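Local coordinates for oligopeptide ABC transporter, periplasmic oligopeptide-binding protein, putative (Thermotoga maritima MSB8, PDB 5IPW) that probably binds oligopeptides in the periplasm and delivers them to an ABC transporter for uptake, as family 5 solute-binding proteins do, at residues A[80-88]-A[180-188]; A[440-451]-A[467-478]. One frame throughout, in Å; residues are numbered along the deposited sequence.

Contact 1 of 2, residues A[80-88]-A[180-188]; sequences IEVKLAFWD and LKVPYGGFT
Lys-83 NZ is gripped by three oxygens, two of them backbone carbonyls of the facing loop. It bonds to Tyr-184 O at 2.9 Å and to Gly-185 O at 3.3 Å, in both cases standing well above the carbonyl plane. The third is Glu-81 OE1, 2.9 Å from Lys-83 NZ in a salt bridge within its own segment; Glu-81 OE1 also forms a salt bridge with Arg-619, so one carboxylate oxygen serves two cations, which would probably help keep Glu-81 ionised. A bend at chi2 (-66°) carries the lysine chain across the carbonyl of Pro-183, CE lying 3.2 Å from Pro-183 O.

Farther along, Pro-183 presents its CB over the face of the Trp-87 five-membered ring, 3.4 Å from the centroid and 8° off the normal: a nearly perpendicular CH-pi contact. Water 2 bridges the same two residues, accepting from Trp-87 N and donating to Pro-183 O. The indole NE1 is turned to another partner, Val-617 O. At the other end the Leu-84 and Phe-187 side chains cross at about a right angle, Leu-84 CD1 lying 3.8 Å from Phe-187 CB, while Thr-188 CG2 lies 3.5 Å from Val-82 O.

The loop that follows strand 166-171 is thereby held against edge strand 85-87 of an antiparallel sheet. Leu-94 of strand 94-105 touches Pro-183, Phe-113 of strand 110-115 touches both Leu-84 and Val-182, and Trp-135 of helix 129-140 meets the Phe-187 ring edge-to-face.

Contact 2 of 2, residues A[440-451]-A[467-478]; sequences RFTITVTGQFHV and WVEIENLERSLF
Ile-443 and Ile-470 lie side by side on the more buried face of two neighbouring parallel strands, Ile-470 CD1 reaching 3.6 Å from Ile-443 CB. On this face Val-468 CG1 also sits over the Phe-441 ring, 3.8 Å from its centroid, and Trp-461 of helix 448-462 covers Phe-441, Ile-443 and Val-468. The backbone ladder is straightest toward its C-terminal end: Val-445 N to Glu-471 O is 2.9 Å with an N-H...O angle of 171°, whereas the bond from Glu-469 N to Phe-441 O is weak.

Strand 440-445, helix 448-462 and strand 467-472 form a beta-alpha-beta unit, and each strand is followed, after two residues, by a helix. Where the first strand turns into its helix, Asn-472 OD1 accepts from Gly-447 N, the N-cap residue, at 2.8 Å and in the carbonyl plane. Thr-446 OG1, anti to its backbone N (chi1 178°), bonds to Leu-473 O; its CG2 meanwhile stands over the centre of the Phe-478 ring.

The face carrying Arg-440, Trp-467 and Glu-469 is more polar, and at this end it opens toward solvent, Arg-440 being exposed and the other two partly so. There the extended Arg-440 chain lies over Trp-467, its CZ 4.1 Å from the six-membered-ring centroid in a cation-pi contact, with the guanidinium and ring planes 31° apart. Glu-469 OE2 accepts from Trp-467 NE1 but remains 4.2 Å from Arg-440 NH2, beyond a salt bridge and well out of the guanidinium plane.

In the fold
After several earlier helices and strands, the chain leaves helix 73-80 and enters strand 85-87. Contact 1 closes when the chain returns at 180-188, having built the other four strands of the antiparallel sheet in the 91 intervening residues. Contact 2 opens about 250 residues later and closes a much shorter loop: 15 residues, mostly helix 448-462, separate its segments. The two loops follow in series, neither nesting nor crossing. Contact 1, centred about 12 Å from the centre of the chain, ties a loop to the edge of its sheet; contact 2, about 28 Å from it, pairs the edge strand of a different, mixed sheet with its neighbour. Their centres lie 40 Å apart and their nearest atoms about 18 Å.

Contact 1 of 2, residues A[80-88]-A[180-188]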
loop_
_atom_site.group_PDB
_atom_site.type_symbol
_atom_site.label_atom_id
_atom_site.label_comp_id
_atom_site.label_asym_id
_atom_site.label_seq_id
_atom_site.Cartn_x
_atom_site.Cartn_y
_atom_site.Cartn_z
ATOM N N ILE A 80 -9.797 -2.562 -11.082
ATOM C CA ILE A 80 -9.686 -2.762 -12.510
ATOM C C ILE A 80 -8.235 -2.992 -12.954
ATOM O O ILE A 80 -7.977 -3.422 -14.073
ATOM C CB ILE A 80 -10.342 -1.529 -13.199
ATOM C CG1 ILE A 80 -11.473 -1.981 -14.090
ATOM C CG2 ILE A 80 -9.350 -0.599 -13.911
ATOM C CD1 ILE A 80 -12.662 -2.414 -13.269
ATOM N N GLU A 81 -7.299 -2.737 -12.049
ATOM C CA GLU A 81 -5.884 -2.694 -12.379
ATOM C C GLU A 81 -5.300 -4.054 -12.703
ATOM O O GLU A 81 -5.683 -5.072 -12.128
ATOM C CB GLU A 81 -5.086 -2.060 -11.232
ATOM C CG GLU A 81 -4.946 -0.553 -11.355
ATOM C CD GLU A 81 -4.515 0.096 -10.059
ATOM O OE1 GLU A 81 -3.647 -0.469 -9.351
ATOM O OE2 GLU A 81 -5.058 1.174 -9.745
ATOM N N VAL A 82 -4.355 -4.049 -13.632
ATOM C CA VAL A 82 -3.609 -5.251 -13.986
ATOM C C VAL A 82 -2.120 -4.934 -14.018
ATOM O O VAL A 82 -1.712 -3.819 -14.343
ATOM C CB VAL A 82 -4.067 -5.854 -15.338
ATOM C CG1 VAL A 82 -5.505 -6.341 -15.242
ATOM C CG2 VAL A 82 -3.911 -4.856 -16.479
ATOM N N LYS A 83 -1.320 -5.935 -13.677
ATOM C CA LYS A 83 0.119 -5.771 -13.509
ATOM C C LYS A 83 0.843 -6.816 -14.345
ATOM O O LYS A 83 0.261 -7.845 -14.687
ATOM C CB LYS A 83 0.488 -5.942 -12.026
ATOM C CG LYS A 83 -0.425 -5.189 -11.065
ATOM C CD LYS A 83 -0.287 -3.681 -11.223
ATOM C CE LYS A 83 -1.267 -2.933 -10.337
ATOM N NZ LYS A 83 -1.269 -1.474 -10.648
ATOM N N LEU A 84 2.108 -6.555 -14.669
ATOM C CA LEU A 84 2.953 -7.574 -15.282
ATOM C C LEU A 84 3.087 -8.705 -14.293
ATOM O O LEU A 84 3.035 -9.878 -14.648
ATOM C CB LEU A 84 4.331 -7.018 -15.618
ATOM C CG LEU A 84 4.375 -6.034 -16.786
ATOM C CD1 LEU A 84 5.777 -5.477 -16.959
ATOM C CD2 LEU A 84 3.920 -6.699 -18.073
ATOM N N ALA A 85 3.256 -8.335 -13.037
ATOM C CA ALA A 85 3.263 -9.298 -11.965
ATOM C C ALA A 85 2.586 -8.670 -10.765
ATOM O O ALA A 85 2.881 -7.531 -10.402
ATOM C CB ALA A 85 4.688 -9.697 -11.630
ATOM N N PHE A 86 1.665 -9.412 -10.164
ATOM C CA PHE A 86 0.897 -8.908 -9.036
ATOM C C PHE A 86 1.643 -9.149 -7.748
ATOM O O PHE A 86 2.527 -10.015 -7.672
ATOM C CB PHE A 86 -0.460 -9.604 -8.946
ATOM C CG PHE A 86 -1.391 -9.260 -10.066
ATOM C CD1 PHE A 86 -2.186 -8.128 -10.002
ATOM C CD2 PHE A 86 -1.487 -10.072 -11.179
ATOM C CE1 PHE A 86 -3.052 -7.808 -11.029
ATOM C CE2 PHE A 86 -2.356 -9.757 -12.211
ATOM C CZ PHE A 86 -3.138 -8.621 -12.134
ATOM N N TRP A 87 1.270 -8.383 -6.730
ATOM C CA TRP A 87 1.583 -8.757 -5.361
ATOM C C TRP A 87 0.925 -10.105 -5.118
ATOM O O TRP A 87 -0.107 -10.415 -5.708
ATOM C CB TRP A 87 0.986 -7.758 -4.353
ATOM C CG TRP A 87 1.633 -6.413 -4.265
ATOM C CD1 TRP A 87 1.016 -5.208 -4.402
ATOM C CD2 TRP A 87 3.008 -6.130 -3.979
ATOM N NE1 TRP A 87 1.918 -4.187 -4.229
ATOM C CE2 TRP A 87 3.152 -4.725 -3.972
ATOM C CE3 TRP A 87 4.133 -6.925 -3.731
ATOM C CZ2 TRP A 87 4.377 -4.097 -3.730
ATOM C CZ3 TRP A 87 5.352 -6.302 -3.491
ATOM C CH2 TRP A 87 5.464 -4.902 -3.494
ATOM N N ASP A 88 1.499 -10.908 -4.241
ATOM C CA ASP A 88 0.709 -11.951 -3.615
ATOM C C ASP A 88 -0.252 -11.249 -2.643
ATOM O O ASP A 88 -0.268 -10.014 -2.544
ATOM C CB ASP A 88 1.595 -12.953 -2.890
ATOM C CG ASP A 88 2.168 -12.402 -1.610
ATOM O OD1 ASP A 88 2.450 -11.185 -1.542
ATOM O OD2 ASP A 88 2.340 -13.196 -0.666
ATOM N N LEU A 180 9.667 -4.117 -6.628
ATOM C CA LEU A 180 8.573 -3.644 -5.777
ATOM C C LEU A 180 7.716 -2.563 -6.434
ATOM O O LEU A 180 6.651 -2.225 -5.929
ATOM C CB LEU A 180 9.116 -3.134 -4.442
ATOM C CG LEU A 180 9.436 -4.214 -3.406
ATOM C CD1 LEU A 180 10.323 -5.330 -3.944
ATOM C CD2 LEU A 180 10.082 -3.545 -2.208
ATOM N N LYS A 181 8.184 -2.021 -7.550
ATOM C CA LYS A 181 7.439 -1.016 -8.293
ATOM C C LYS A 181 6.416 -1.668 -9.205
ATOM O O LYS A 181 5.327 -1.134 -9.405
ATOM C CB LYS A 181 8.391 -0.173 -9.139
ATOM C CG LYS A 181 9.464 0.547 -8.341
ATOM C CD LYS A 181 9.033 1.952 -7.958
ATOM C CE LYS A 181 9.963 2.553 -6.919
ATOM N NZ LYS A 181 9.756 1.936 -5.580
ATOM N N VAL A 182 6.767 -2.832 -9.740
ATOM C CA VAL A 182 5.965 -3.489 -10.774
ATOM C C VAL A 182 4.542 -3.873 -10.346
ATOM O O VAL A 182 3.608 -3.674 -11.119
ATOM C CB VAL A 182 6.704 -4.719 -11.343
ATOM C CG1 VAL A 182 5.826 -5.489 -12.316
ATOM C CG2 VAL A 182 7.977 -4.275 -12.046
ATOM N N PRO A 183 4.368 -4.424 -9.131
ATOM C CA PRO A 183 3.024 -4.734 -8.636
ATOM C C PRO A 183 2.198 -3.503 -8.289
ATOM O O PRO A 183 0.981 -3.613 -8.156
ATOM C CB PRO A 183 3.278 -5.525 -7.348
ATOM C CG PRO A 183 4.732 -5.790 -7.308
ATOM C CD PRO A 183 5.389 -4.741 -8.129
ATOM N N TYR A 184 2.860 -2.361 -8.110
ATOM C CA TYR A 184 2.187 -1.121 -7.760
ATOM C C TYR A 184 1.759 -0.350 -9.008
ATOM O O TYR A 184 0.628 0.136 -9.084
ATOM C CB TYR A 184 3.092 -0.233 -6.885
ATOM C CG TYR A 184 2.407 1.049 -6.459
ATOM C CD1 TYR A 184 1.553 1.065 -5.367
ATOM C CD2 TYR A 184 2.579 2.237 -7.172
ATOM C CE1 TYR A 184 0.897 2.225 -4.979
ATOM C CE2 TYR A 184 1.925 3.405 -6.794
ATOM C CZ TYR A 184 1.080 3.392 -5.693
ATOM O OH TYR A 184 0.410 4.532 -5.293
ATOM N N GLY A 185 2.667 -0.238 -9.975
ATOM C CA GLY A 185 2.508 0.684 -11.099
ATOM C C GLY A 185 1.907 0.094 -12.356
ATOM O O GLY A 185 1.483 -1.067 -12.383
ATOM N N GLY A 186 1.899 0.908 -13.412
ATOM C CA GLY A 186 1.190 0.595 -14.663
ATOM C C GLY A 186 2.084 0.116 -15.798
ATOM O O GLY A 186 1.932 0.557 -16.954
ATOM N N PHE A 187 2.976 -0.824 -15.478
ATOM C CA PHE A 187 3.993 -1.280 -16.424
ATOM C C PHE A 187 3.454 -2.154 -17.557
ATOM O O PHE A 187 4.208 -2.549 -18.450
ATOM C CB PHE A 187 5.139 -1.967 -15.672
ATOM C CG PHE A 187 5.869 -1.032 -14.760
ATOM C CD1 PHE A 187 6.865 -0.203 -15.253
ATOM C CD2 PHE A 187 5.513 -0.919 -13.427
ATOM C CE1 PHE A 187 7.516 0.700 -14.427
ATOM C CE2 PHE A 187 6.162 -0.024 -12.593
ATOM C CZ PHE A 187 7.165 0.789 -13.091
ATOM N N THR A 188 2.149 -2.420 -17.543
ATOM C CA THR A 188 1.511 -3.145 -18.629
ATOM C C THR A 188 1.399 -2.298 -19.887
ATOM O O THR A 188 1.153 -2.822 -20.968
ATOM C CB THR A 188 0.118 -3.638 -18.222
ATOM O OG1 THR A 188 -0.659 -2.534 -17.755
ATOM C CG2 THR A 188 0.238 -4.686 -17.115
HETATM O O HOH W 1 2.584 -3.158 -14.056
HETATM O O HOH W 2 -0.294 -6.170 -7.581
#

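Contact 2 of 2, residues A[440-451]-A[467-478]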
loop_
_atom_site.group_PDB
_atom_site.type_symbol
_atom_site.label_atom_id
_atom_site.label_comp_id
_atom_site.label_asym_id
_atom_site.label_seq_id
_atom_site.Cartn_x
_atom_site.Cartn_y
_atom_site.Cartn_z
ATOM N N ARG A 440 10.428 15.585 34.160
ATOM C CA ARG A 440 9.269 16.114 33.473
ATOM C C ARG A 440 9.614 16.427 32.026
ATOM O O ARG A 440 10.732 16.846 31.717
ATOM C CB ARG A 440 8.773 17.381 34.176
ATOM C CG ARG A 440 7.652 18.120 33.452
ATOM C CD ARG A 440 7.184 19.337 34.234
ATOM N NE ARG A 440 6.083 20.031 33.566
ATOM C CZ ARG A 440 5.299 20.954 34.128
ATOM N NH1 ARG A 440 5.466 21.330 35.395
ATOM N NH2 ARG A 440 4.327 21.505 33.410
ATOM N N PHE A 441 8.644 16.210 31.142
ATOM C CA PHE A 441 8.739 16.680 29.768
ATOM C C PHE A 441 7.359 16.785 29.160
ATOM O O PHE A 441 6.385 16.293 29.724
ATOM C CB PHE A 441 9.644 15.783 28.923
ATOM C CG PHE A 441 9.207 14.350 28.866
ATOM C CD1 PHE A 441 9.561 13.462 29.874
ATOM C CD2 PHE A 441 8.464 13.877 27.792
ATOM C CE1 PHE A 441 9.171 12.134 29.818
ATOM C CE2 PHE A 441 8.070 12.549 27.731
ATOM C CZ PHE A 441 8.423 11.678 28.746
ATOM N N THR A 442 7.286 17.451 28.015
ATOM C CA THR A 442 6.024 17.700 27.335
ATOM C C THR A 442 5.881 16.790 26.116
ATOM O O THR A 442 6.795 16.680 25.300
ATOM C CB THR A 442 5.918 19.175 26.905
ATOM O OG1 THR A 442 5.670 19.988 28.058
ATOM C CG2 THR A 442 4.783 19.383 25.905
ATOM N N ILE A 443 4.724 16.140 26.013
ATOM C CA ILE A 443 4.380 15.354 24.841
ATOM C C ILE A 443 3.676 16.270 23.861
ATOM O O ILE A 443 2.651 16.873 24.184
ATOM C CB ILE A 443 3.448 14.175 25.185
ATOM C CG1 ILE A 443 4.147 13.210 26.147
ATOM C CG2 ILE A 443 3.031 13.436 23.917
ATOM C CD1 ILE A 443 3.226 12.176 26.756
ATOM N N THR A 444 4.242 16.368 22.664
ATOM C CA THR A 444 3.686 17.194 21.612
ATOM C C THR A 444 2.871 16.337 20.666
ATOM O O THR A 444 3.375 15.348 20.125
ATOM C CB THR A 444 4.802 17.864 20.801
ATOM O OG1 THR A 444 5.694 18.540 21.691
ATOM C CG2 THR A 444 4.218 18.858 19.790
ATOM N N VAL A 445 1.614 16.726 20.462
ATOM C CA VAL A 445 0.738 16.045 19.517
ATOM C C VAL A 445 0.047 17.057 18.621
ATOM O O VAL A 445 0.118 18.262 18.856
ATOM C CB VAL A 445 -0.345 15.204 20.236
ATOM C CG1 VAL A 445 0.279 14.322 21.303
ATOM C CG2 VAL A 445 -1.413 16.089 20.868
ATOM N N THR A 446 -0.621 16.552 17.591
ATOM C CA THR A 446 -1.556 17.353 16.807
ATOM C C THR A 446 -2.797 16.506 16.525
ATOM O O THR A 446 -2.699 15.402 15.990
ATOM C CB THR A 446 -0.914 17.902 15.516
ATOM O OG1 THR A 446 -1.886 18.646 14.772
ATOM C CG2 THR A 446 -0.342 16.787 14.654
ATOM N N GLY A 447 -3.957 17.011 16.938
ATOM C CA GLY A 447 -5.222 16.302 16.764
ATOM C C GLY A 447 -5.821 15.808 18.068
ATOM O O GLY A 447 -5.161 15.108 18.844
ATOM N N GLN A 448 -7.090 16.150 18.285
ATOM C CA GLN A 448 -7.815 15.762 19.499
ATOM C C GLN A 448 -7.730 14.265 19.810
ATOM O O GLN A 448 -7.746 13.866 20.974
ATOM C CB GLN A 448 -9.290 16.170 19.386
ATOM C CG GLN A 448 -10.108 15.945 20.651
ATOM C CD GLN A 448 -9.491 16.617 21.860
ATOM O OE1 GLN A 448 -9.139 15.959 22.840
ATOM N NE2 GLN A 448 -9.333 17.936 21.786
ATOM N N PHE A 449 -7.659 13.442 18.771
ATOM C CA PHE A 449 -7.572 12.009 18.960
ATOM C C PHE A 449 -6.335 11.663 19.764
ATOM O O PHE A 449 -6.430 10.953 20.757
ATOM C CB PHE A 449 -7.554 11.273 17.616
ATOM C CG PHE A 449 -7.066 9.852 17.714
ATOM C CD1 PHE A 449 -7.798 8.898 18.412
ATOM C CD2 PHE A 449 -5.863 9.472 17.121
ATOM C CE1 PHE A 449 -7.346 7.590 18.510
ATOM C CE2 PHE A 449 -5.406 8.164 17.214
ATOM C CZ PHE A 449 -6.149 7.223 17.911
ATOM N N HIS A 450 -5.183 12.171 19.338
ATOM C CA HIS A 450 -3.910 11.833 19.987
ATOM C C HIS A 450 -3.813 12.394 21.413
ATOM O O HIS A 450 -3.208 11.771 22.288
ATOM C CB HIS A 450 -2.731 12.325 19.149
ATOM C CG HIS A 450 -2.489 11.513 17.916
ATOM N ND1 HIS A 450 -1.915 10.260 17.951
ATOM C CD2 HIS A 450 -2.733 11.779 16.610
ATOM C CE1 HIS A 450 -1.819 9.788 16.721
ATOM N NE2 HIS A 450 -2.309 10.690 15.889
ATOM N N VAL A 451 -4.406 13.566 21.633
ATOM C CA VAL A 451 -4.517 14.131 22.975
ATOM C C VAL A 451 -5.102 13.076 23.909
ATOM O O VAL A 451 -4.483 12.709 24.908
ATOM C CB VAL A 451 -5.420 15.386 22.987
ATOM C CG1 VAL A 451 -5.791 15.794 24.407
ATOM C CG2 VAL A 451 -4.741 16.541 22.263
ATOM N N TRP A 467 6.676 12.607 34.943
ATOM C CA TRP A 467 5.725 13.706 34.805
ATOM C C TRP A 467 5.627 14.133 33.342
ATOM O O TRP A 467 6.631 14.495 32.732
ATOM C CB TRP A 467 6.189 14.897 35.649
ATOM C CG TRP A 467 5.186 16.007 35.809
ATOM C CD1 TRP A 467 3.983 16.149 35.166
ATOM C CD2 TRP A 467 5.322 17.157 36.652
ATOM N NE1 TRP A 467 3.360 17.302 35.573
ATOM C CE2 TRP A 467 4.161 17.941 36.482
ATOM C CE3 TRP A 467 6.310 17.595 37.542
ATOM C CZ2 TRP A 467 3.962 19.141 37.169
ATOM C CZ3 TRP A 467 6.112 18.788 38.224
ATOM C CH2 TRP A 467 4.947 19.548 38.033
ATOM N N VAL A 468 4.423 14.095 32.779
ATOM C CA VAL A 468 4.216 14.627 31.441
ATOM C C VAL A 468 3.000 15.531 31.375
ATOM O O VAL A 468 2.063 15.392 32.163
ATOM C CB VAL A 468 4.087 13.513 30.379
ATOM C CG1 VAL A 468 5.371 12.696 30.308
ATOM C CG2 VAL A 468 2.884 12.620 30.658
ATOM N N GLU A 469 3.060 16.478 30.443
ATOM C CA GLU A 469 1.909 17.276 30.037
ATOM C C GLU A 469 1.728 17.100 28.537
ATOM O O GLU A 469 2.625 16.614 27.842
ATOM C CB GLU A 469 2.114 18.759 30.351
ATOM C CG GLU A 469 2.353 19.072 31.820
ATOM C CD GLU A 469 1.190 18.696 32.724
ATOM O OE1 GLU A 469 0.042 18.578 32.238
ATOM O OE2 GLU A 469 1.434 18.526 33.937
ATOM N N ILE A 470 0.564 17.507 28.047
ATOM C CA ILE A 470 0.180 17.275 26.668
ATOM C C ILE A 470 -0.110 18.607 26.000
ATOM O O ILE A 470 -1.026 19.319 26.413
ATOM C CB ILE A 470 -1.088 16.393 26.598
ATOM C CG1 ILE A 470 -0.878 15.059 27.334
ATOM C CG2 ILE A 470 -1.513 16.159 25.155
ATOM C CD1 ILE A 470 0.289 14.225 26.842
ATOM N N GLU A 471 0.667 18.951 24.974
ATOM C CA GLU A 471 0.357 20.128 24.169
ATOM C C GLU A 471 -0.154 19.684 22.804
ATOM O O GLU A 471 0.446 18.840 22.137
ATOM C CB GLU A 471 1.550 21.103 24.061
ATOM C CG GLU A 471 2.774 20.621 23.285
ATOM C CD GLU A 471 3.875 21.681 23.176
ATOM O OE1 GLU A 471 4.861 21.439 22.450
ATOM O OE2 GLU A 471 3.763 22.758 23.802
ATOM N N ASN A 472 -1.294 20.243 22.421
ATOM C CA ASN A 472 -1.907 19.970 21.140
ATOM C C ASN A 472 -1.668 21.162 20.231
ATOM O O ASN A 472 -2.235 22.232 20.442
ATOM C CB ASN A 472 -3.406 19.736 21.321
ATOM C CG ASN A 472 -4.110 19.409 20.016
ATOM O OD1 ASN A 472 -3.617 18.618 19.215
ATOM N ND2 ASN A 472 -5.265 20.020 19.794
ATOM N N LEU A 473 -0.822 20.982 19.226
ATOM C CA LEU A 473 -0.472 22.072 18.329
ATOM C C LEU A 473 -1.198 21.943 17.009
ATOM O O LEU A 473 -1.509 20.842 16.555
ATOM C CB LEU A 473 1.037 22.100 18.069
ATOM C CG LEU A 473 1.952 21.988 19.293
ATOM C CD1 LEU A 473 3.411 22.058 18.862
ATOM C CD2 LEU A 473 1.633 23.068 20.317
ATOM N N GLU A 474 -1.460 23.087 16.397
ATOM C CA GLU A 474 -1.956 23.135 15.034
ATOM C C GLU A 474 -0.926 22.499 14.066
ATOM O O GLU A 474 0.281 22.639 14.247
ATOM C CB GLU A 474 -2.294 24.590 14.684
ATOM C CG GLU A 474 -2.561 24.881 13.218
ATOM C CD GLU A 474 -1.319 25.325 12.477
ATOM O OE1 GLU A 474 -0.540 26.137 13.026
ATOM O OE2 GLU A 474 -1.125 24.859 11.336
ATOM N N ARG A 475 -1.435 21.786 13.062
ATOM C CA ARG A 475 -0.632 20.985 12.117
ATOM C C ARG A 475 0.717 21.595 11.703
ATOM O O ARG A 475 1.760 20.964 11.851
ATOM C CB ARG A 475 -1.456 20.712 10.849
ATOM C CG ARG A 475 -0.963 19.558 9.984
ATOM C CD ARG A 475 -1.412 18.218 10.539
ATOM N NE ARG A 475 -1.594 17.214 9.491
ATOM C CZ ARG A 475 -2.115 16.000 9.683
ATOM N NH1 ARG A 475 -2.517 15.610 10.894
ATOM N NH2 ARG A 475 -2.238 15.165 8.655
ATOM N N SER A 476 0.691 22.810 11.164
ATOM C CA SER A 476 1.901 23.425 10.620
ATOM C C SER A 476 2.891 23.865 11.699
ATOM O O SER A 476 4.096 23.873 11.452
ATOM C CB SER A 476 1.564 24.607 9.702
ATOM O OG SER A 476 1.365 25.798 10.443
ATOM N N LEU A 477 2.393 24.242 12.876
ATOM C CA LEU A 477 3.273 24.604 13.985
ATOM C C LEU A 477 3.964 23.357 14.523
ATOM O O LEU A 477 5.153 23.379 14.829
ATOM C CB LEU A 477 2.499 25.306 15.110
ATOM C CG LEU A 477 3.349 25.836 16.281
ATOM C CD1 LEU A 477 4.258 26.974 15.843
ATOM C CD2 LEU A 477 2.470 26.293 17.432
ATOM N N PHE A 478 3.189 22.284 14.645
ATOM C CA PHE A 478 3.690 20.951 14.986
ATOM C C PHE A 478 4.884 20.576 14.110
ATOM O O PHE A 478 5.900 20.105 14.612
ATOM C CB PHE A 478 2.543 19.944 14.800
ATOM C CG PHE A 478 2.888 18.520 15.141
ATOM C CD1 PHE A 478 2.761 18.050 16.443
ATOM C CD2 PHE A 478 3.277 17.631 14.153
ATOM C CE1 PHE A 478 3.054 16.732 16.757
ATOM C CE2 PHE A 478 3.570 16.314 14.460
ATOM C CZ PHE A 478 3.461 15.863 15.763
#